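Local coordinates for sensory box/GGDEF family protein (Caulobacter crescentus, PDB 4YME) that carries the GGDEF domain of a membrane sensory protein and, as in related domains, probably takes part in cyclic-di-GMP signalling, at residues 18-23 / 34-39; 65-70 / 83-88. All coordinates share one frame; numbering follows the deposited sequence.

Contact 1 of 2, residues 18-23 / 34-39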
HETATM    1  N   MSE A  18      -3.941  -7.759 -12.039  1.00 20.81           N
HETATM    2  CA  MSE A  18      -3.446  -8.951 -12.781  1.00 22.59           C
HETATM    3  C   MSE A  18      -2.479  -9.775 -11.916  1.00 19.94           C
HETATM    4  O   MSE A  18      -2.536 -10.993 -11.861  1.00 18.97           O
HETATM    5  CB  MSE A  18      -2.705  -8.571 -14.045  1.00 27.63           C
HETATM    6  CG  MSE A  18      -3.574  -7.934 -15.034  1.00 33.94           C
HETATM    7 SE   MSE A  18      -2.627  -7.408 -16.659  0.75 50.47          SE
HETATM    8  CE  MSE A  18      -0.910  -6.708 -16.128  1.00 43.85           C
ATOM      9  N   ARG A  19      -1.573  -9.081 -11.268  1.00 18.85           N
ATOM     10  CA  ARG A  19      -0.557  -9.758 -10.465  0.50 18.43           C
ATOM     11  C   ARG A  19      -1.150 -10.364  -9.187  1.00 16.83           C
ATOM     12  O   ARG A  19      -0.727 -11.427  -8.765  1.00 16.60           O
ATOM     13  CB  ARG A  19       0.616  -8.831 -10.182  0.50 19.20           C
ATOM     14  CG  ARG A  19       1.526  -8.623 -11.428  0.50 20.96           C
ATOM     15  CD  ARG A  19       2.777  -7.863 -11.069  0.50 22.91           C
ATOM     16  NE  ARG A  19       3.618  -8.671 -10.169  0.50 23.32           N
ATOM     17  CZ  ARG A  19       4.799  -8.289  -9.680  0.50 23.94           C
ATOM     18  NH1 ARG A  19       5.278  -7.096  -9.984  0.50 24.07           N
ATOM     19  NH2 ARG A  19       5.476  -9.072  -8.866  0.50 23.18           N
ATOM     20  N   LEU A  20      -2.161  -9.705  -8.618  1.00 16.20           N
ATOM     21  CA  LEU A  20      -2.851 -10.229  -7.425  1.00 16.03           C
ATOM     22  C   LEU A  20      -3.634 -11.488  -7.794  1.00 15.62           C
ATOM     23  O   LEU A  20      -3.603 -12.485  -7.095  1.00 16.87           O
ATOM     24  CB  LEU A  20      -3.723  -9.131  -6.804  1.00 15.97           C
ATOM     25  CG  LEU A  20      -4.577  -9.609  -5.619  1.00 16.15           C
ATOM     26  CD1 LEU A  20      -3.732 -10.245  -4.534  1.00 16.13           C
ATOM     27  CD2 LEU A  20      -5.304  -8.362  -5.056  1.00 16.33           C
ATOM     28  N   ALA A  21      -4.322 -11.453  -8.945  1.00 16.18           N
ATOM     29  CA  ALA A  21      -5.059 -12.657  -9.381  1.00 17.16           C
ATOM     30  C   ALA A  21      -4.094 -13.823  -9.578  1.00 16.13           C
ATOM     31  O   ALA A  21      -4.408 -14.972  -9.162  1.00 17.45           O
ATOM     32  CB  ALA A  21      -5.827 -12.380 -10.625  1.00 18.35           C
ATOM     33  N   ALA A  22      -2.938 -13.547 -10.184  1.00 16.39           N
ATOM     34  CA  ALA A  22      -1.937 -14.632 -10.406  1.00 17.05           C
ATOM     35  C   ALA A  22      -1.388 -15.143  -9.076  1.00 16.53           C
ATOM     36  O   ALA A  22      -1.151 -16.346  -8.892  1.00 17.48           O
ATOM     37  CB  ALA A  22      -0.831 -14.150 -11.307  1.00 17.79           C
ATOM     38  N   ALA A  23      -1.189 -14.230  -8.124  1.00 16.30           N
ATOM     39  CA  ALA A  23      -0.657 -14.574  -6.804  1.00 16.24           C
ATOM     40  C   ALA A  23      -1.609 -15.503  -6.075  1.00 16.99           C
ATOM     41  O   ALA A  23      -1.161 -16.408  -5.383  1.00 16.98           O
ATOM     42  CB  ALA A  23      -0.410 -13.308  -5.974  1.00 17.54           C
ATOM     43  N   LEU A  34      -0.798 -14.919   1.672  1.00 18.85           N
ATOM     44  CA  LEU A  34      -1.052 -13.779   0.815  1.00 17.94           C
ATOM     45  C   LEU A  34      -1.913 -12.769   1.573  1.00 16.71           C
ATOM     46  O   LEU A  34      -2.973 -13.128   2.092  1.00 17.31           O
ATOM     47  CB  LEU A  34      -1.786 -14.239  -0.437  1.00 18.67           C
ATOM     48  CG  LEU A  34      -2.319 -13.193  -1.397  1.00 19.67           C
ATOM     49  CD1 LEU A  34      -1.229 -12.427  -1.930  1.00 19.95           C
ATOM     50  CD2 LEU A  34      -3.209 -13.920  -2.492  1.00 20.53           C
ATOM     51  N   ALA A  35      -1.450 -11.533   1.612  1.00 16.79           N
ATOM     52  CA  ALA A  35      -2.144 -10.407   2.287  1.00 16.12           C
ATOM     53  C   ALA A  35      -2.165  -9.196   1.392  1.00 15.63           C
ATOM     54  O   ALA A  35      -1.212  -8.986   0.587  1.00 15.88           O
ATOM     55  CB  ALA A  35      -1.459 -10.029   3.570  1.00 17.01           C
ATOM     56  N   VAL A  36      -3.228  -8.418   1.497  1.00 15.34           N
ATOM     57  CA  VAL A  36      -3.370  -7.160   0.753  1.00 15.39           C
ATOM     58  C   VAL A  36      -3.480  -6.057   1.769  1.00 15.44           C
ATOM     59  O   VAL A  36      -4.366  -6.082   2.625  1.00 15.89           O
ATOM     60  CB  VAL A  36      -4.564  -7.195  -0.183  1.00 15.78           C
ATOM     61  CG1 VAL A  36      -4.806  -5.883  -0.872  1.00 16.75           C
ATOM     62  CG2 VAL A  36      -4.384  -8.420  -1.179  1.00 16.20           C
ATOM     63  N   ILE A  37      -2.647  -5.042   1.606  1.00 15.48           N
ATOM     64  CA  ILE A  37      -2.532  -3.930   2.508  1.00 15.82           C
ATOM     65  C   ILE A  37      -2.860  -2.670   1.769  1.00 16.17           C
ATOM     66  O   ILE A  37      -2.153  -2.322   0.821  1.00 16.15           O
ATOM     67  CB  ILE A  37      -1.150  -3.846   3.121  1.00 17.43           C
ATOM     68  CG1 ILE A  37      -0.797  -5.137   3.846  1.00 18.80           C
ATOM     69  CG2 ILE A  37      -1.062  -2.666   4.058  1.00 18.88           C
ATOM     70  CD1 ILE A  37       0.621  -5.316   4.261  1.00 20.94           C
ATOM     71  N   CYS A  38      -3.908  -1.983   2.187  1.00 16.27           N
ATOM     72  CA  CYS A  38      -4.284  -0.699   1.620  0.50 17.70           C
ATOM     73  C   CYS A  38      -3.788   0.434   2.521  1.00 17.35           C
ATOM     74  O   CYS A  38      -3.984   0.393   3.729  1.00 18.31           O
ATOM     75  CB  CYS A  38      -5.809  -0.690   1.472  0.50 18.74           C
ATOM     76  SG  CYS A  38      -6.546   0.730   0.647  0.50 21.96           S
ATOM     77  N   ILE A  39      -3.146   1.437   1.926  1.00 15.65           N
ATOM     78  CA  ILE A  39      -2.444   2.469   2.674  1.00 17.23           C
ATOM     79  C   ILE A  39      -2.857   3.824   2.183  1.00 17.79           C
ATOM     80  O   ILE A  39      -3.021   4.014   0.976  1.00 17.22           O
ATOM     81  CB  ILE A  39      -0.931   2.382   2.406  1.00 17.89           C
ATOM     82  CG1 ILE A  39      -0.376   1.023   2.810  1.00 18.83           C
ATOM     83  CG2 ILE A  39      -0.163   3.549   3.049  1.00 19.10           C
ATOM     84  CD1 ILE A  39       0.989   0.677   2.224  1.00 20.93           C
TER
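L20 and V36 meet because L20 turns CG beside its own carbonyl carbon (chi1 175°), which brings the leucine fork from the flank of helix 18-23 onto strand 34-39, over the valine, although its CB is not aimed squarely at the strand. L34 adopts nearly the same shape (chi1 172°) and extends CD1 to the helix. V36 needs no such reach: its CG2, lying beside the backbone N, faces the leucine fork directly. L20 straddles this methyl, with CD1 3.9 Å and CD2 4.0 Å from V36 CG2, and the two side chains meet at about a right angle. L34 CD1 touches two helix residues at once, 4.2 Å from L20 CD1 and 4.2 Å from A23 CB. Leucine suits the places where a methyl must span the gap. Alanine suits position 23, where helix and strand come closer, with CA of A23 7.7 Å from CA of L34. L20 and A23, three apart, share one side of the helix, and L34 and V36, two apart, share one face of the strand, giving a buried interface in which only apolar side chains touch. The segment axes run almost antiparallel, at 155°, because the chain turns back soon after the helix. Helix 139-156 packs alongside, touching L20 through A139 and V36 through A146, while strand 84-91 supports A23 through I90 and L34 through V88.

Contact 2 of 2, residues 65-70 / 83-88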
ATOM      1  N   ARG A  65       9.136   5.716  -3.261  1.00 15.58           N
ATOM      2  CA  ARG A  65      10.546   5.384  -3.045  1.00 17.13           C
ATOM      3  C   ARG A  65      10.748   4.509  -1.807  1.00 16.88           C
ATOM      4  O   ARG A  65      11.445   3.488  -1.870  1.00 17.66           O
ATOM      5  CB  ARG A  65      11.391   6.662  -2.939  1.00 18.37           C
ATOM      6  CG  ARG A  65      12.870   6.360  -2.812  1.00 19.59           C
ATOM      7  CD  ARG A  65      13.646   7.556  -2.376  1.00 21.77           C
ATOM      8  NE  ARG A  65      13.424   7.869  -0.952  1.00 24.14           N
ATOM      9  CZ  ARG A  65      13.971   7.202   0.065  1.00 25.61           C
ATOM     10  NH1 ARG A  65      14.766   6.158  -0.126  1.00 30.61           N
ATOM     11  NH2 ARG A  65      13.696   7.569   1.298  1.00 27.91           N
ATOM     12  N   ARG A  66      10.081   4.867  -0.698  1.00 16.16           N
ATOM     13  CA  ARG A  66      10.127   4.102   0.527  1.00 16.90           C
ATOM     14  C   ARG A  66       9.544   2.703   0.329  1.00 17.97           C
ATOM     15  O   ARG A  66      10.129   1.682   0.728  1.00 18.35           O
ATOM     16  CB  ARG A  66       9.457   4.855   1.680  1.00 16.50           C
ATOM     17  CG  ARG A  66      10.181   6.147   2.011  1.00 17.22           C
ATOM     18  CD  ARG A  66       9.567   6.872   3.230  1.00 17.61           C
ATOM     19  NE  ARG A  66      10.069   8.226   3.366  1.00 17.43           N
ATOM     20  CZ  ARG A  66       9.629   9.108   4.241  1.00 18.24           C
ATOM     21  NH1 ARG A  66       8.741   8.754   5.169  1.00 19.25           N
ATOM     22  NH2 ARG A  66      10.136  10.339   4.216  1.00 17.75           N
ATOM     23  N   LEU A  67       8.427   2.630  -0.368  1.00 17.25           N
ATOM     24  CA  LEU A  67       7.802   1.283  -0.634  1.00 18.47           C
ATOM     25  C   LEU A  67       8.716   0.430  -1.519  1.00 18.79           C
ATOM     26  O   LEU A  67       8.871  -0.773  -1.213  1.00 20.24           O
ATOM     27  CB  LEU A  67       6.418   1.427  -1.266  1.00 17.62           C
ATOM     28  CG  LEU A  67       5.334   2.052  -0.343  1.00 17.22           C
ATOM     29  CD1 LEU A  67       4.032   2.198  -1.146  1.00 17.41           C
ATOM     30  CD2 LEU A  67       5.152   1.229   0.937  1.00 19.29           C
ATOM     31  N   GLN A  68       9.335   1.004  -2.550  1.00 19.14           N
ATOM     32  CA  GLN A  68      10.272   0.254  -3.412  1.00 20.89           C
ATOM     33  C   GLN A  68      11.443  -0.265  -2.569  1.00 22.53           C
ATOM     34  O   GLN A  68      11.935  -1.394  -2.836  1.00 26.31           O
ATOM     35  CB  GLN A  68      10.812   1.091  -4.576  1.00 21.24           C
ATOM     36  CG  GLN A  68       9.808   1.399  -5.722  1.00 22.19           C
ATOM     37  CD  GLN A  68      10.482   2.085  -6.980  1.00 23.69           C
ATOM     38  OE1 GLN A  68      10.989   3.170  -6.857  1.00 25.79           O
ATOM     39  NE2 GLN A  68      10.459   1.439  -8.183  1.00 25.92           N
ATOM     40  N   SER A  69      11.865   0.473  -1.559  1.00 22.57           N
ATOM     41  CA  SER A  69      12.971  -0.012  -0.709  1.00 25.54           C
ATOM     42  C   SER A  69      12.532  -1.201   0.120  1.00 25.81           C
ATOM     43  O   SER A  69      13.350  -2.086   0.343  1.00 31.66           O
ATOM     44  CB  SER A  69      13.532   1.104   0.199  1.00 26.33           C
ATOM     45  OG  SER A  69      12.695   1.403   1.319  1.00 30.38           O
ATOM     46  N   ALA A  70      11.277  -1.284   0.516  1.00 24.21           N
ATOM     47  CA  ALA A  70      10.809  -2.264   1.500  1.00 25.68           C
ATOM     48  C   ALA A  70      10.103  -3.482   0.918  1.00 26.76           C
ATOM     49  O   ALA A  70       9.899  -4.495   1.624  1.00 30.34           O
ATOM     50  CB  ALA A  70       9.864  -1.611   2.406  1.00 26.63           C
ATOM     51  N   ASP A  83      -3.586   9.413  -3.051  1.00 18.57           N
ATOM     52  CA  ASP A  83      -2.659   8.918  -2.055  1.00 18.07           C
ATOM     53  C   ASP A  83      -3.005   7.525  -1.544  1.00 17.55           C
ATOM     54  O   ASP A  83      -2.596   7.172  -0.437  1.00 18.15           O
ATOM     55  CB  ASP A  83      -2.567   9.867  -0.883  1.00 18.54           C
ATOM     56  CG  ASP A  83      -3.875   9.958  -0.073  1.00 19.80           C
ATOM     57  OD1 ASP A  83      -4.971   9.854  -0.667  1.00 21.84           O
ATOM     58  OD2 ASP A  83      -3.750  10.113   1.149  1.00 21.26           O
ATOM     59  N   GLU A  84      -3.653   6.735  -2.367  1.00 18.36           N
ATOM     60  CA  GLU A  84      -4.029   5.368  -2.040  0.50 19.09           C
ATOM     61  C   GLU A  84      -3.035   4.385  -2.653  1.00 17.87           C
ATOM     62  O   GLU A  84      -2.896   4.324  -3.882  1.00 17.89           O
ATOM     63  CB  GLU A  84      -5.380   5.102  -2.625  0.50 22.15           C
ATOM     64  CG  GLU A  84      -6.517   5.781  -1.893  0.50 24.92           C
ATOM     65  CD  GLU A  84      -7.754   5.038  -2.275  0.50 27.55           C
ATOM     66  OE1 GLU A  84      -7.946   3.912  -1.756  0.50 30.14           O
ATOM     67  OE2 GLU A  84      -8.421   5.534  -3.196  0.50 32.79           O
ATOM     68  N   PHE A  85      -2.347   3.664  -1.804  1.00 15.67           N
ATOM     69  CA  PHE A  85      -1.347   2.683  -2.220  1.00 15.32           C
ATOM     70  C   PHE A  85      -1.782   1.304  -1.778  1.00 15.52           C
ATOM     71  O   PHE A  85      -2.601   1.148  -0.839  1.00 15.11           O
ATOM     72  CB  PHE A  85      -0.026   3.014  -1.610  1.00 15.15           C
ATOM     73  CG  PHE A  85       0.564   4.336  -2.082  1.00 14.60           C
ATOM     74  CD1 PHE A  85       0.218   5.529  -1.515  1.00 15.90           C
ATOM     75  CD2 PHE A  85       1.538   4.334  -3.081  1.00 14.95           C
ATOM     76  CE1 PHE A  85       0.803   6.719  -1.939  1.00 15.73           C
ATOM     77  CE2 PHE A  85       2.119   5.512  -3.510  1.00 15.01           C
ATOM     78  CZ  PHE A  85       1.741   6.736  -2.939  1.00 15.58           C
ATOM     79  N   ILE A  86      -1.270   0.270  -2.456  1.00 14.76           N
ATOM     80  CA  ILE A  86      -1.536  -1.101  -2.089  1.00 15.81           C
ATOM     81  C   ILE A  86      -0.228  -1.849  -2.077  1.00 15.31           C
ATOM     82  O   ILE A  86       0.601  -1.715  -3.008  1.00 15.39           O
ATOM     83  CB  ILE A  86      -2.472  -1.791  -3.085  1.00 19.11           C
ATOM     84  CG1 ILE A  86      -3.810  -1.115  -3.149  1.00 22.69           C
ATOM     85  CG2 ILE A  86      -2.569  -3.302  -2.813  1.00 19.34           C
ATOM     86  CD1 ILE A  86      -4.705  -1.522  -2.138  1.00 26.08           C
ATOM     87  N   VAL A  87      -0.033  -2.676  -1.057  1.00 14.76           N
ATOM     88  CA  VAL A  87       1.073  -3.625  -1.030  1.00 14.60           C
ATOM     89  C   VAL A  87       0.496  -5.006  -0.949  1.00 15.09           C
ATOM     90  O   VAL A  87      -0.406  -5.288  -0.145  1.00 16.30           O
ATOM     91  CB  VAL A  87       2.017  -3.379   0.168  1.00 15.45           C
ATOM     92  CG1 VAL A  87       2.985  -4.515   0.309  1.00 17.40           C
ATOM     93  CG2 VAL A  87       2.708  -2.017   0.036  1.00 15.98           C
ATOM     94  N   VAL A  88       0.966  -5.883  -1.826  1.00 13.57           N
ATOM     95  CA  VAL A  88       0.631  -7.294  -1.780  1.00 14.53           C
ATOM     96  C   VAL A  88       1.813  -8.072  -1.272  1.00 14.91           C
ATOM     97  O   VAL A  88       2.889  -8.026  -1.855  1.00 14.74           O
ATOM     98  CB  VAL A  88       0.150  -7.811  -3.158  1.00 14.20           C
ATOM     99  CG1 VAL A  88      -0.111  -9.311  -3.090  1.00 15.47           C
ATOM    100  CG2 VAL A  88      -1.039  -7.039  -3.674  1.00 15.57           C
TER
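L67 meets F85 and V87 with its two methyls, and its path from the helix explains how one residue serves both. CB already points at strand 84-88; CG, beside the backbone N (chi1 -67°), carries the side chain forward and splits it between the two strand residues. CD1 goes to the phenylalanine, 3.8 Å from F85 CD2 and 4.2 Å from both F85 CB and F85 CG, so it lodges where the ring joins its stem and approaches the ring obliquely. CD2 goes the other way along the strand and rests 4.2 Å from V87 CG2. A forked leucine fits this post well: F85 and V87 are alternate strand residues facing the helix, while I86 between them turns its back. Near the helix's end, S69 OG donates to R66 O over 2.6 Å, and A70 N bonds L67 O at 3.0 Å, with only a weak second bond to R66 O. The guanidinium of R66 is held by E62 and by the carbonyls of M109, A112 and P113. F85 closes the GGDEF sequence, residues 81-85, which in this family marks the turn of a hairpin, here between strands 76-81 and 84-91. Earlier in helix 53-70, L60 and T63 also pack on F85, and V71, just past the helix, covers V87, so the helix lies over this central strand from L60 to its C-terminal end.

The contacts come in series along the chain, contact 1 closing before contact 2 opens, and their centres lie 12 Å apart. Both use the central antiparallel sheet of the ferredoxin-like GGDEF domain, in which strands 33-41 and 84-91 are central neighbours. Backbone bonds probably join them, from I39 N to F85 O (2.8 Å) and from V87 N to I37 O (2.9 Å). The two contacts lie on opposite faces: helices 13-30 and 139-156 cover the side of contact 1, helices 53-70 and 95-109 that of contact 2. Strand pairing thus joins the packing on the two faces of the sheet, and contact 2 includes the last residue of the GGDEF motif.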